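Local atomic coordinates of tryptophanyl-tRNA synthetase (Mycoplasma pneumoniae, PDB entry 2YY5), a protein that catalyses the ATP-dependent attachment of tryptophan to its tRNA, as a homodimeric class I aminoacyl-tRNA synthetase. Residues Asp63-Leu68 and Glu312-Cys317; Cys79-Leu82 and Glu88-Met91; Lys243-Val248 and Lys282-Leu287; Lys256-Glu261 and Thr292-Asn297. The protein carries 1 engineered substitution. All coordinates share one frame; numbering follows the deposited sequence.

Contact 1 (Asp63-Leu68 and Glu312-Cys317)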
loop_
_atom_site.group_PDB
_atom_site.type_symbol
_atom_site.label_atom_id
_atom_site.label_comp_id
_atom_site.label_asym_id
_atom_site.label_seq_id
_atom_site.Cartn_x
_atom_site.Cartn_y
_atom_site.Cartn_z
ATOM N N ASP B 63 5.404 -24.545 2.273
ATOM C CA ASP B 63 4.537 -25.647 1.881
ATOM C C ASP B 63 3.863 -25.470 0.514
ATOM O O ASP B 63 3.650 -26.449 -0.205
ATOM C CB ASP B 63 3.468 -25.887 2.953
ATOM C CG ASP B 63 4.031 -26.520 4.217
ATOM O OD1 ASP B 63 5.000 -27.306 4.114
ATOM O OD2 ASP B 63 3.493 -26.247 5.314
ATOM N N LEU B 64 3.519 -24.235 0.154
ATOM C CA LEU B 64 2.879 -23.996 -1.134
ATOM C C LEU B 64 3.857 -24.242 -2.280
ATOM O O LEU B 64 3.498 -24.859 -3.277
ATOM C CB LEU B 64 2.334 -22.566 -1.225
ATOM C CG LEU B 64 1.501 -22.234 -2.471
ATOM C CD1 LEU B 64 0.243 -23.090 -2.516
ATOM C CD2 LEU B 64 1.124 -20.779 -2.443
ATOM N N VAL B 65 5.091 -23.761 -2.136
ATOM C CA VAL B 65 6.086 -23.950 -3.177
ATOM C C VAL B 65 6.305 -25.429 -3.427
ATOM O O VAL B 65 6.432 -25.854 -4.574
ATOM C CB VAL B 65 7.435 -23.294 -2.822
ATOM C CG1 VAL B 65 8.474 -23.645 -3.871
ATOM C CG2 VAL B 65 7.275 -21.786 -2.769
ATOM N N ARG B 66 6.350 -26.219 -2.361
ATOM C CA ARG B 66 6.530 -27.651 -2.524
ATOM C C ARG B 66 5.339 -28.278 -3.250
ATOM O O ARG B 66 5.516 -29.133 -4.118
ATOM C CB ARG B 66 6.738 -28.325 -1.171
ATOM C CG ARG B 66 8.156 -28.185 -0.632
ATOM C CD ARG B 66 8.400 -29.176 0.484
ATOM N NE ARG B 66 7.401 -29.056 1.541
ATOM C CZ ARG B 66 7.233 -29.946 2.511
ATOM N NH1 ARG B 66 6.297 -29.756 3.433
ATOM N NH2 ARG B 66 7.996 -31.031 2.556
ATOM N N THR B 67 4.126 -27.852 -2.908
ATOM C CA THR B 67 2.940 -28.383 -3.568
ATOM C C THR B 67 2.970 -28.077 -5.067
ATOM O O THR B 67 2.716 -28.952 -5.896
ATOM C CB THR B 67 1.647 -27.791 -2.969
ATOM O OG1 THR B 67 1.504 -28.223 -1.609
ATOM C CG2 THR B 67 0.435 -28.250 -3.764
ATOM N N LEU B 68 3.289 -26.833 -5.412
ATOM C CA LEU B 68 3.341 -26.425 -6.812
ATOM C C LEU B 68 4.373 -27.222 -7.601
ATOM O O LEU B 68 4.170 -27.521 -8.776
ATOM C CB LEU B 68 3.628 -24.925 -6.919
ATOM C CG LEU B 68 2.524 -24.036 -6.337
ATOM C CD1 LEU B 68 2.897 -22.569 -6.481
ATOM C CD2 LEU B 68 1.212 -24.334 -7.057
ATOM N N GLU B 312 16.189 -26.407 0.661
ATOM C CA GLU B 312 17.157 -25.758 -0.230
ATOM C C GLU B 312 16.538 -25.547 -1.611
ATOM O O GLU B 312 16.682 -24.486 -2.218
ATOM C CB GLU B 312 18.428 -26.618 -0.359
ATOM C CG GLU B 312 18.156 -28.108 -0.638
ATOM C CD GLU B 312 18.765 -28.624 -1.946
ATOM O OE1 GLU B 312 18.524 -29.807 -2.289
ATOM O OE2 GLU B 312 19.482 -27.856 -2.626
ATOM N N GLN B 313 15.851 -26.574 -2.095
ATOM C CA GLN B 313 15.194 -26.520 -3.388
ATOM C C GLN B 313 14.196 -25.369 -3.447
ATOM O O GLN B 313 14.122 -24.645 -4.438
ATOM C CB GLN B 313 14.477 -27.844 -3.662
ATOM C CG GLN B 313 15.389 -28.901 -4.250
ATOM C CD GLN B 313 14.696 -30.230 -4.449
ATOM O OE1 GLN B 313 13.567 -30.290 -4.934
ATOM N NE2 GLN B 313 15.377 -31.308 -4.090
ATOM N N VAL B 314 13.425 -25.206 -2.383
ATOM C CA VAL B 314 12.447 -24.139 -2.338
ATOM C C VAL B 314 13.140 -22.788 -2.385
ATOM O O VAL B 314 12.748 -21.899 -3.147
ATOM C CB VAL B 314 11.596 -24.217 -1.058
ATOM C CG1 VAL B 314 10.760 -22.926 -0.903
ATOM C CG2 VAL B 314 10.695 -25.457 -1.122
ATOM N N PHE B 315 14.182 -22.654 -1.573
ATOM C CA PHE B 315 14.931 -21.420 -1.498
ATOM C C PHE B 315 15.548 -21.018 -2.835
ATOM O O PHE B 315 15.388 -19.880 -3.274
ATOM C CB PHE B 315 16.025 -21.528 -0.433
ATOM C CG PHE B 315 16.812 -20.271 -0.267
ATOM C CD1 PHE B 315 16.224 -19.139 0.296
ATOM C CD2 PHE B 315 18.123 -20.186 -0.728
ATOM C CE1 PHE B 315 16.927 -17.938 0.392
ATOM C CE2 PHE B 315 18.839 -18.985 -0.635
ATOM C CZ PHE B 315 18.237 -17.865 -0.077
ATOM N N ASN B 316 16.248 -21.944 -3.484
ATOM C CA ASN B 316 16.884 -21.641 -4.769
ATOM C C ASN B 316 15.837 -21.281 -5.822
ATOM O O ASN B 316 16.038 -20.382 -6.661
ATOM C CB ASN B 316 17.717 -22.836 -5.262
ATOM C CG ASN B 316 18.751 -23.296 -4.244
ATOM O OD1 ASN B 316 19.413 -22.476 -3.605
ATOM N ND2 ASN B 316 18.902 -24.615 -4.098
ATOM N N CYS B 317 14.719 -21.998 -5.767
ATOM C CA CYS B 317 13.624 -21.783 -6.690
ATOM C C CYS B 317 13.098 -20.359 -6.562
ATOM O O CYS B 317 12.990 -19.623 -7.554
ATOM C CB CYS B 317 12.497 -22.765 -6.399
ATOM S SG CYS B 317 11.020 -22.413 -7.343
#

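Contact 2 (Cys79-Leu82 and Glu88-Met91)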
loop_
_atom_site.group_PDB
_atom_site.type_symbol
_atom_site.label_atom_id
_atom_site.label_comp_id
_atom_site.label_asym_id
_atom_site.label_seq_id
_atom_site.Cartn_x
_atom_site.Cartn_y
_atom_site.Cartn_z
ATOM N N CYS B 79 8.159 -19.337 -14.055
ATOM C CA CYS B 79 8.735 -18.462 -13.040
ATOM C C CYS B 79 7.880 -18.516 -11.782
ATOM O O CYS B 79 6.727 -18.088 -11.799
ATOM C CB CYS B 79 8.785 -17.021 -13.539
ATOM S SG CYS B 79 9.336 -15.854 -12.278
ATOM N N LEU B 80 8.442 -19.040 -10.698
ATOM C CA LEU B 80 7.719 -19.154 -9.435
ATOM C C LEU B 80 8.412 -18.302 -8.373
ATOM O O LEU B 80 9.556 -18.562 -8.015
ATOM C CB LEU B 80 7.675 -20.624 -8.998
ATOM C CG LEU B 80 7.161 -20.973 -7.596
ATOM C CD1 LEU B 80 5.706 -20.527 -7.412
ATOM C CD2 LEU B 80 7.296 -22.485 -7.396
ATOM N N PHE B 81 7.720 -17.287 -7.867
ATOM C CA PHE B 81 8.320 -16.405 -6.874
ATOM C C PHE B 81 7.437 -16.093 -5.669
ATOM O O PHE B 81 6.270 -16.464 -5.632
ATOM C CB PHE B 81 8.751 -15.102 -7.549
ATOM C CG PHE B 81 7.605 -14.269 -8.076
ATOM C CD1 PHE B 81 7.206 -13.112 -7.409
ATOM C CD2 PHE B 81 6.983 -14.595 -9.281
ATOM C CE1 PHE B 81 6.214 -12.281 -7.941
ATOM C CE2 PHE B 81 5.988 -13.768 -9.822
ATOM C CZ PHE B 81 5.606 -12.608 -9.152
ATOM N N LEU B 82 8.015 -15.412 -4.676
ATOM C CA LEU B 82 7.279 -15.027 -3.475
ATOM C C LEU B 82 7.010 -13.533 -3.562
ATOM O O LEU B 82 7.941 -12.729 -3.538
ATOM C CB LEU B 82 8.090 -15.327 -2.212
ATOM C CG LEU B 82 7.354 -14.972 -0.916
ATOM C CD1 LEU B 82 6.217 -15.957 -0.738
ATOM C CD2 LEU B 82 8.286 -15.021 0.291
ATOM N N GLU B 88 8.511 -4.186 -5.683
ATOM C CA GLU B 88 7.767 -3.652 -6.824
ATOM C C GLU B 88 6.277 -3.915 -6.687
ATOM O O GLU B 88 5.461 -3.178 -7.224
ATOM C CB GLU B 88 8.247 -4.261 -8.150
ATOM C CG GLU B 88 9.571 -3.725 -8.687
ATOM C CD GLU B 88 10.753 -4.299 -7.944
ATOM O OE1 GLU B 88 11.906 -3.949 -8.270
ATOM O OE2 GLU B 88 10.523 -5.114 -7.029
ATOM N N HIS B 89 5.920 -4.970 -5.966
ATOM C CA HIS B 89 4.518 -5.296 -5.784
ATOM C C HIS B 89 3.820 -4.282 -4.894
ATOM O O HIS B 89 2.766 -3.773 -5.254
ATOM C CB HIS B 89 4.382 -6.717 -5.243
ATOM C CG HIS B 89 4.481 -7.760 -6.311
ATOM N ND1 HIS B 89 3.385 -8.199 -7.022
ATOM C CD2 HIS B 89 5.556 -8.370 -6.865
ATOM C CE1 HIS B 89 3.782 -9.032 -7.971
ATOM N NE2 HIS B 89 5.095 -9.150 -7.898
ATOM N N SER B 90 4.419 -3.962 -3.756
ATOM C CA SER B 90 3.827 -2.989 -2.853
ATOM C C SER B 90 3.709 -1.636 -3.553
ATOM O O SER B 90 2.712 -0.928 -3.396
ATOM C CB SER B 90 4.680 -2.840 -1.585
ATOM O OG SER B 90 5.926 -2.222 -1.862
ATOM N N MET B 91 4.723 -1.287 -4.336
ATOM C CA MET B 91 4.712 -0.005 -5.023
ATOM C C MET B 91 3.655 0.072 -6.102
ATOM O O MET B 91 2.916 1.048 -6.176
ATOM C CB MET B 91 6.086 0.301 -5.614
ATOM C CG MET B 91 6.182 1.670 -6.278
ATOM S SD MET B 91 5.450 3.009 -5.303
ATOM C CE MET B 91 6.832 3.554 -4.349
#

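Contact 3 (Lys243-Val248 and Lys282-Leu287)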
loop_
_atom_site.group_PDB
_atom_site.type_symbol
_atom_site.label_atom_id
_atom_site.label_comp_id
_atom_site.label_asym_id
_atom_site.label_seq_id
_atom_site.Cartn_x
_atom_site.Cartn_y
_atom_site.Cartn_z
ATOM N N LYS B 243 -27.846 -27.041 -11.839
ATOM C CA LYS B 243 -29.047 -26.388 -11.340
ATOM C C LYS B 243 -29.958 -27.198 -10.416
ATOM O O LYS B 243 -30.436 -26.675 -9.410
ATOM C CB LYS B 243 -29.858 -25.854 -12.524
ATOM C CG LYS B 243 -29.158 -24.752 -13.318
ATOM C CD LYS B 243 -28.848 -23.545 -12.434
ATOM C CE LYS B 243 -28.141 -22.435 -13.204
ATOM N NZ LYS B 243 -27.839 -21.259 -12.331
ATOM N N THR B 244 -30.198 -28.467 -10.737
ATOM C CA THR B 244 -31.088 -29.289 -9.920
ATOM C C THR B 244 -30.443 -30.292 -8.966
ATOM O O THR B 244 -31.045 -30.658 -7.955
ATOM C CB THR B 244 -32.085 -30.045 -10.805
ATOM O OG1 THR B 244 -31.375 -30.809 -11.787
ATOM C CG2 THR B 244 -33.007 -29.065 -11.500
ATOM N N GLN B 245 -29.236 -30.751 -9.286
ATOM C CA GLN B 245 -28.532 -31.700 -8.423
ATOM C C GLN B 245 -27.093 -31.242 -8.189
ATOM O O GLN B 245 -26.141 -31.884 -8.643
ATOM C CB GLN B 245 -28.546 -33.081 -9.055
ATOM C CG GLN B 245 -29.934 -33.549 -9.377
ATOM C CD GLN B 245 -29.944 -34.910 -10.016
ATOM O OE1 GLN B 245 -29.677 -35.917 -9.362
ATOM N NE2 GLN B 245 -30.241 -34.952 -11.308
ATOM N N PRO B 246 -26.918 -30.124 -7.459
ATOM C CA PRO B 246 -25.589 -29.582 -7.171
ATOM C C PRO B 246 -24.610 -30.606 -6.612
ATOM O O PRO B 246 -23.483 -30.712 -7.092
ATOM C CB PRO B 246 -25.889 -28.443 -6.197
ATOM C CG PRO B 246 -27.140 -28.893 -5.525
ATOM C CD PRO B 246 -27.942 -29.413 -6.677
ATOM N N GLY B 247 -25.044 -31.358 -5.606
ATOM C CA GLY B 247 -24.187 -32.367 -5.001
ATOM C C GLY B 247 -23.657 -33.390 -5.992
ATOM O O GLY B 247 -22.455 -33.462 -6.234
ATOM N N VAL B 248 -24.550 -34.184 -6.573
ATOM C CA VAL B 248 -24.143 -35.202 -7.536
ATOM C C VAL B 248 -23.377 -34.630 -8.725
ATOM O O VAL B 248 -22.370 -35.193 -9.147
ATOM C CB VAL B 248 -25.364 -35.992 -8.049
ATOM C CG1 VAL B 248 -25.001 -36.789 -9.297
ATOM C CG2 VAL B 248 -25.847 -36.925 -6.957
ATOM N N LYS B 282 -25.841 -47.515 -12.014
ATOM C CA LYS B 282 -25.223 -47.599 -10.694
ATOM C C LYS B 282 -25.765 -46.607 -9.671
ATOM O O LYS B 282 -26.441 -45.639 -10.022
ATOM C CB LYS B 282 -23.708 -47.449 -10.848
ATOM C CG LYS B 282 -23.134 -48.468 -11.817
ATOM C CD LYS B 282 -21.669 -48.258 -12.090
ATOM C CE LYS B 282 -21.163 -49.299 -13.079
ATOM N NZ LYS B 282 -21.277 -50.678 -12.546
ATOM N N SER B 283 -25.460 -46.862 -8.401
ATOM C CA SER B 283 -25.926 -46.023 -7.299
ATOM C C SER B 283 -25.010 -44.847 -7.003
ATOM O O SER B 283 -23.878 -44.788 -7.488
ATOM C CB SER B 283 -26.046 -46.855 -6.030
ATOM O OG SER B 283 -24.761 -47.238 -5.576
ATOM N N TYR B 284 -25.513 -43.913 -6.200
ATOM C CA TYR B 284 -24.734 -42.744 -5.807
ATOM C C TYR B 284 -23.512 -43.229 -5.029
ATOM O O TYR B 284 -22.452 -42.603 -5.045
ATOM C CB TYR B 284 -25.569 -41.816 -4.919
ATOM C CG TYR B 284 -26.585 -40.958 -5.652
ATOM C CD1 TYR B 284 -27.388 -40.057 -4.952
ATOM C CD2 TYR B 284 -26.712 -41.010 -7.042
ATOM C CE1 TYR B 284 -28.286 -39.226 -5.611
ATOM C CE2 TYR B 284 -27.607 -40.182 -7.712
ATOM C CZ TYR B 284 -28.389 -39.288 -6.989
ATOM O OH TYR B 284 -29.259 -38.439 -7.641
ATOM N N LEU B 285 -23.656 -44.359 -4.350
ATOM C CA LEU B 285 -22.539 -44.886 -3.585
ATOM C C LEU B 285 -21.422 -45.319 -4.530
ATOM O O LEU B 285 -20.249 -45.240 -4.177
ATOM C CB LEU B 285 -22.989 -46.060 -2.710
ATOM C CG LEU B 285 -24.291 -45.864 -1.920
ATOM C CD1 LEU B 285 -24.333 -44.474 -1.277
ATOM C CD2 LEU B 285 -25.469 -46.037 -2.864
ATOM N N ASP B 286 -21.783 -45.760 -5.732
ATOM C CA ASP B 286 -20.798 -46.192 -6.722
ATOM C C ASP B 286 -19.996 -45.001 -7.229
ATOM O O ASP B 286 -18.835 -45.134 -7.620
ATOM C CB ASP B 286 -21.498 -46.877 -7.895
ATOM C CG ASP B 286 -22.085 -48.222 -7.519
ATOM O OD1 ASP B 286 -23.215 -48.523 -7.958
ATOM O OD2 ASP B 286 -21.415 -48.984 -6.794
ATOM N N LEU B 287 -20.636 -43.835 -7.223
ATOM C CA LEU B 287 -20.008 -42.595 -7.657
ATOM C C LEU B 287 -19.014 -42.134 -6.596
ATOM O O LEU B 287 -17.888 -41.751 -6.916
ATOM C CB LEU B 287 -21.076 -41.514 -7.889
ATOM C CG LEU B 287 -20.650 -40.078 -8.221
ATOM C CD1 LEU B 287 -19.779 -40.049 -9.472
ATOM C CD2 LEU B 287 -21.889 -39.223 -8.422
#

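Contact 4 (Lys256-Glu261 and Thr292-Asn297)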
loop_
_atom_site.group_PDB
_atom_site.type_symbol
_atom_site.label_atom_id
_atom_site.label_comp_id
_atom_site.label_asym_id
_atom_site.label_seq_id
_atom_site.Cartn_x
_atom_site.Cartn_y
_atom_site.Cartn_z
ATOM N N LYS B 256 -14.443 -36.328 -13.328
ATOM C CA LYS B 256 -14.000 -36.177 -14.711
ATOM C C LYS B 256 -12.619 -35.516 -14.812
ATOM O O LYS B 256 -11.779 -35.932 -15.613
ATOM C CB LYS B 256 -15.022 -35.365 -15.535
ATOM C CG LYS B 256 -14.649 -35.289 -17.027
ATOM C CD LYS B 256 -15.777 -34.794 -17.935
ATOM C CE LYS B 256 -15.938 -33.281 -17.888
ATOM N NZ LYS B 256 -16.959 -32.792 -18.859
ATOM N N ALA B 257 -12.399 -34.488 -13.997
ATOM C CA ALA B 257 -11.138 -33.759 -13.985
ATOM C C ALA B 257 -9.987 -34.603 -13.428
ATOM O O ALA B 257 -8.841 -34.477 -13.868
ATOM C CB ALA B 257 -11.294 -32.472 -13.165
ATOM N N LEU B 258 -10.288 -35.463 -12.462
ATOM C CA LEU B 258 -9.259 -36.302 -11.863
ATOM C C LEU B 258 -8.821 -37.448 -12.764
ATOM O O LEU B 258 -7.688 -37.913 -12.680
ATOM C CB LEU B 258 -9.749 -36.852 -10.525
ATOM C CG LEU B 258 -10.052 -35.801 -9.459
ATOM C CD1 LEU B 258 -10.466 -36.507 -8.164
ATOM C CD2 LEU B 258 -8.823 -34.922 -9.226
ATOM N N LEU B 259 -9.721 -37.892 -13.634
ATOM C CA LEU B 259 -9.422 -38.984 -14.544
ATOM C C LEU B 259 -8.390 -38.624 -15.611
ATOM O O LEU B 259 -7.768 -39.515 -16.186
ATOM C CB LEU B 259 -10.713 -39.475 -15.189
ATOM C CG LEU B 259 -11.726 -40.020 -14.174
ATOM C CD1 LEU B 259 -13.026 -40.390 -14.867
ATOM C CD2 LEU B 259 -11.126 -41.226 -13.463
ATOM N N LYS B 260 -8.201 -37.328 -15.870
ATOM C CA LYS B 260 -7.229 -36.862 -16.868
ATOM C C LYS B 260 -5.817 -37.067 -16.321
ATOM O O LYS B 260 -4.840 -37.098 -17.067
ATOM C CB LYS B 260 -7.393 -35.359 -17.160
ATOM C CG LYS B 260 -8.811 -34.833 -17.172
ATOM C CD LYS B 260 -8.842 -33.299 -17.142
ATOM C CE LYS B 260 -8.445 -32.694 -18.478
ATOM N NZ LYS B 260 -9.389 -33.084 -19.566
ATOM N N GLU B 261 -5.718 -37.191 -15.007
ATOM C CA GLU B 261 -4.433 -37.360 -14.347
ATOM C C GLU B 261 -3.783 -38.711 -14.667
ATOM O O GLU B 261 -4.481 -39.716 -14.806
ATOM C CB GLU B 261 -4.632 -37.228 -12.833
ATOM C CG GLU B 261 -3.454 -36.616 -12.106
ATOM C CD GLU B 261 -3.405 -35.105 -12.238
ATOM O OE1 GLU B 261 -2.297 -34.549 -12.127
ATOM O OE2 GLU B 261 -4.467 -34.473 -12.437
ATOM N N THR B 292 -13.678 -41.322 -4.587
ATOM C CA THR B 292 -12.742 -41.522 -3.489
ATOM C C THR B 292 -11.423 -42.129 -3.957
ATOM O O THR B 292 -10.374 -41.829 -3.396
ATOM C CB THR B 292 -13.343 -42.423 -2.387
ATOM O OG1 THR B 292 -14.423 -41.735 -1.742
ATOM C CG2 THR B 292 -12.291 -42.773 -1.350
ATOM N N GLU B 293 -11.468 -42.974 -4.979
ATOM C CA GLU B 293 -10.250 -43.600 -5.489
ATOM C C GLU B 293 -9.425 -42.598 -6.296
ATOM O O GLU B 293 -8.226 -42.461 -6.074
ATOM C CB GLU B 293 -10.591 -44.814 -6.361
ATOM C CG GLU B 293 -9.390 -45.668 -6.750
ATOM C CD GLU B 293 -9.770 -46.792 -7.707
ATOM O OE1 GLU B 293 -10.731 -47.531 -7.400
ATOM O OE2 GLU B 293 -9.112 -46.941 -8.760
ATOM N N ALA B 294 -10.068 -41.898 -7.228
ATOM C CA ALA B 294 -9.376 -40.908 -8.040
ATOM C C ALA B 294 -8.765 -39.853 -7.122
ATOM O O ALA B 294 -7.630 -39.412 -7.319
ATOM C CB ALA B 294 -10.343 -40.261 -9.006
ATOM N N THR B 295 -9.522 -39.462 -6.107
ATOM C CA THR B 295 -9.051 -38.459 -5.167
ATOM C C THR B 295 -7.874 -38.940 -4.330
ATOM O O THR B 295 -6.842 -38.270 -4.275
ATOM C CB THR B 295 -10.176 -38.014 -4.237
ATOM O OG1 THR B 295 -11.269 -37.516 -5.023
ATOM C CG2 THR B 295 -9.686 -36.925 -3.301
ATOM N N VAL B 296 -8.022 -40.092 -3.677
ATOM C CA VAL B 296 -6.942 -40.630 -2.853
ATOM C C VAL B 296 -5.689 -40.774 -3.710
ATOM O O VAL B 296 -4.616 -40.320 -3.327
ATOM C CB VAL B 296 -7.305 -42.016 -2.240
ATOM C CG1 VAL B 296 -6.080 -42.624 -1.557
ATOM C CG2 VAL B 296 -8.434 -41.863 -1.215
ATOM N N ASN B 297 -5.840 -41.390 -4.879
ATOM C CA ASN B 297 -4.722 -41.575 -5.790
ATOM C C ASN B 297 -3.978 -40.268 -6.019
ATOM O O ASN B 297 -2.756 -40.219 -5.904
ATOM C CB ASN B 297 -5.205 -42.128 -7.137
ATOM C CG ASN B 297 -5.613 -43.591 -7.057
ATOM O OD1 ASN B 297 -5.659 -44.183 -5.970
ATOM N ND2 ASN B 297 -5.919 -44.182 -8.209
#

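Contact 1 (Asp63-Leu68 and Glu312-Cys317)
With chi1 at 174° in Val65 and 169° in Val314, each valine holds CG1 opposite its own backbone N, and this rotation brings the two CG1 methyls to 3.8 Å of each other. The pair sits where two helices cross nearly at right angles (89°, axes 9.9 Å apart): helix 54-71 of the Rossmann-type catalytic fold, and helix 311-340 near the C-terminus. So steep a crossing limits the shared surface to a small apolar patch. The other Val314 methyl, CG2, is met from the next position of the first helix, by Arg66 CG at 3.8 Å. One turn on from Val314, Cys317 SG comes only to 4.5 Å from Val65 CG1, and Leu80 of strand 78-82 fills in against both residues.

Arg66 thus uses its aliphatic root for packing while its charged end folds back along its own helix. The chain bends at chi3, and NH1 forms a salt bridge with Asp63 OD1 at 2.9 Å; the carboxylate oxygen lies close to the guanidinium plane. Asp63 O is gripped as well, from opposite faces of its plane, by Thr67 N and Thr67 OG1, each at 3.1 Å.

Contact 2 (Cys79-Leu82 and Glu88-Met91)
At the edge of the Phe81 ring, near the ring plane, sits NE2 of His89, 3.3 Å from Phe81 CE1 and 3.7 Å from Phe81 CZ. The side chains approach from opposite directions, with ring planes inclined at 38° and centroids 5.6 Å apart, an oblique aromatic pair. The rings of Phe41 and Tyr146 also meet Phe81, so the histidine joins an aromatic cluster.

The contact links edge strand 78-82 of the parallel sheet of the Rossmann-type catalytic fold with the first turn of helix 87-98, which follows it after a short connection. Phe81 has its CG in the crowded position between the backbone N and the carbonyl carbon (chi1 66°), which swings the ring off the strand toward the helix. His89 reaches back with CG beside its own backbone N (chi1 -81°).

Both imidazole nitrogens are engaged: ND1 is hydrogen-bonded to Asp142 OD1 and NE2 to Tyr146 OH, which together should fix the rotation of the ring. Asp142 is the predicted tryptophan-binding residue, and the His89 side chain lies about 7 Å from the bound tryptophanyl-adenylate analogue at nearest approach. His89 is therefore probably a second-shell residue that orients the Asp142 carboxylate, while Phe81 abuts the imidazole at NE2. The approach to NE2 is nearly symmetric: His89 CD2 and His89 CE1, the two ring carbons flanking that nitrogen, are each 4.1 Å from Phe81 CE1.

Contact 3 (Lys243-Val248 and Lys282-Leu287)
The side chains of Val248 and Tyr284 cross at about a right angle, and the valine sets one methyl on the flat of the phenol ring. CG2 of Val248 lies 3.6 Å from the centroid of the Tyr284 ring and 19° off its normal, a CH-pi contact, with a displacement toward the rim that leaves Tyr284 CZ as its nearest ring atom. The second methyl serves another partner: Val248 CG1 meets Leu287 CD2 at 4.0 Å. Leu287 comes one turn after the tyrosine, and with CG opposite its backbone N (chi1 174°) it crosses the valine at a slant.

These residues join the N-terminal turns of helices 246-259 and 284-308 in the helical part of the synthetase, away from the active site. The second helix starts with a capping box: Ser283 N donates to Asp286 OD1 at 2.8 Å, on the anti side of the carboxylate and 26° out of its plane, and Asp286 N returns a weak bond to Ser283 OG at 3.3 Å. The box holds the first turn from which Tyr284 projects. At the far end of the ring Tyr284 OH is hydrogen-bonded to Asp233 OD1 and to the backbone N of Lys237.

Contact 4 (Lys256-Glu261 and Thr292-Asn297)
The carbonyl oxygen of Leu258 is held twice, by Glu261 N at 3.1 Å and by the side-chain ND2 of Asn264. The same ND2 is bonded to Ala294 O on the facing helix, and Asn264 OD1 accepts from Asn297 ND2. One asparagine amide therefore straps together the C-terminal end of helix 246-259 and the middle of helix 284-308, in the helical part of this class I synthetase.

Beside this strap the helices meet through apolar groups. Leu258 CB and Ala294 CB are 3.8 Å apart, and the short alanine lets the backbones approach to 6.0 Å between Leu258 CA and Ala294 CA. Leu258 then runs past the alanine: CG lies beside its own backbone N (chi1 -62°) and CD1 reaches Thr295, 3.4 Å from OG1. The threonine has its CB turned away from the leucine helix, but OG1 lies on the near flank of its own helix and is bonded there to Leu291 O.

With its hydroxyl engaged by Leu291, Thr295 can border the leucine methyl without a buried polar group going unpaired, so no hydrogen bond joins the two segments directly, and Asn264 bridges them instead.

Contacts 1 and 2 adjoin, their centres about 15 Å apart: Leu80, next to Phe81, packs on Leu68, Val65 and Cys317, with Leu80 CD1 3.6 Å from Leu68 CD1. Contacts 3 and 4 tie the same pair of helices, 246-259 and 284-308, at two levels with centres about 16 Å apart. Helix 311-340 follows directly, so the chain returns from contacts 3 and 4 to the catalytic fold at contact 1. Contacts 2 and 4 lie on opposite sides of the chain's centre, their centres about 33 Å apart. By nearest side chain, the adenylate analogue is about 7 Å from His89, about 12 Å from Leu258 and about 13 Å from Val65.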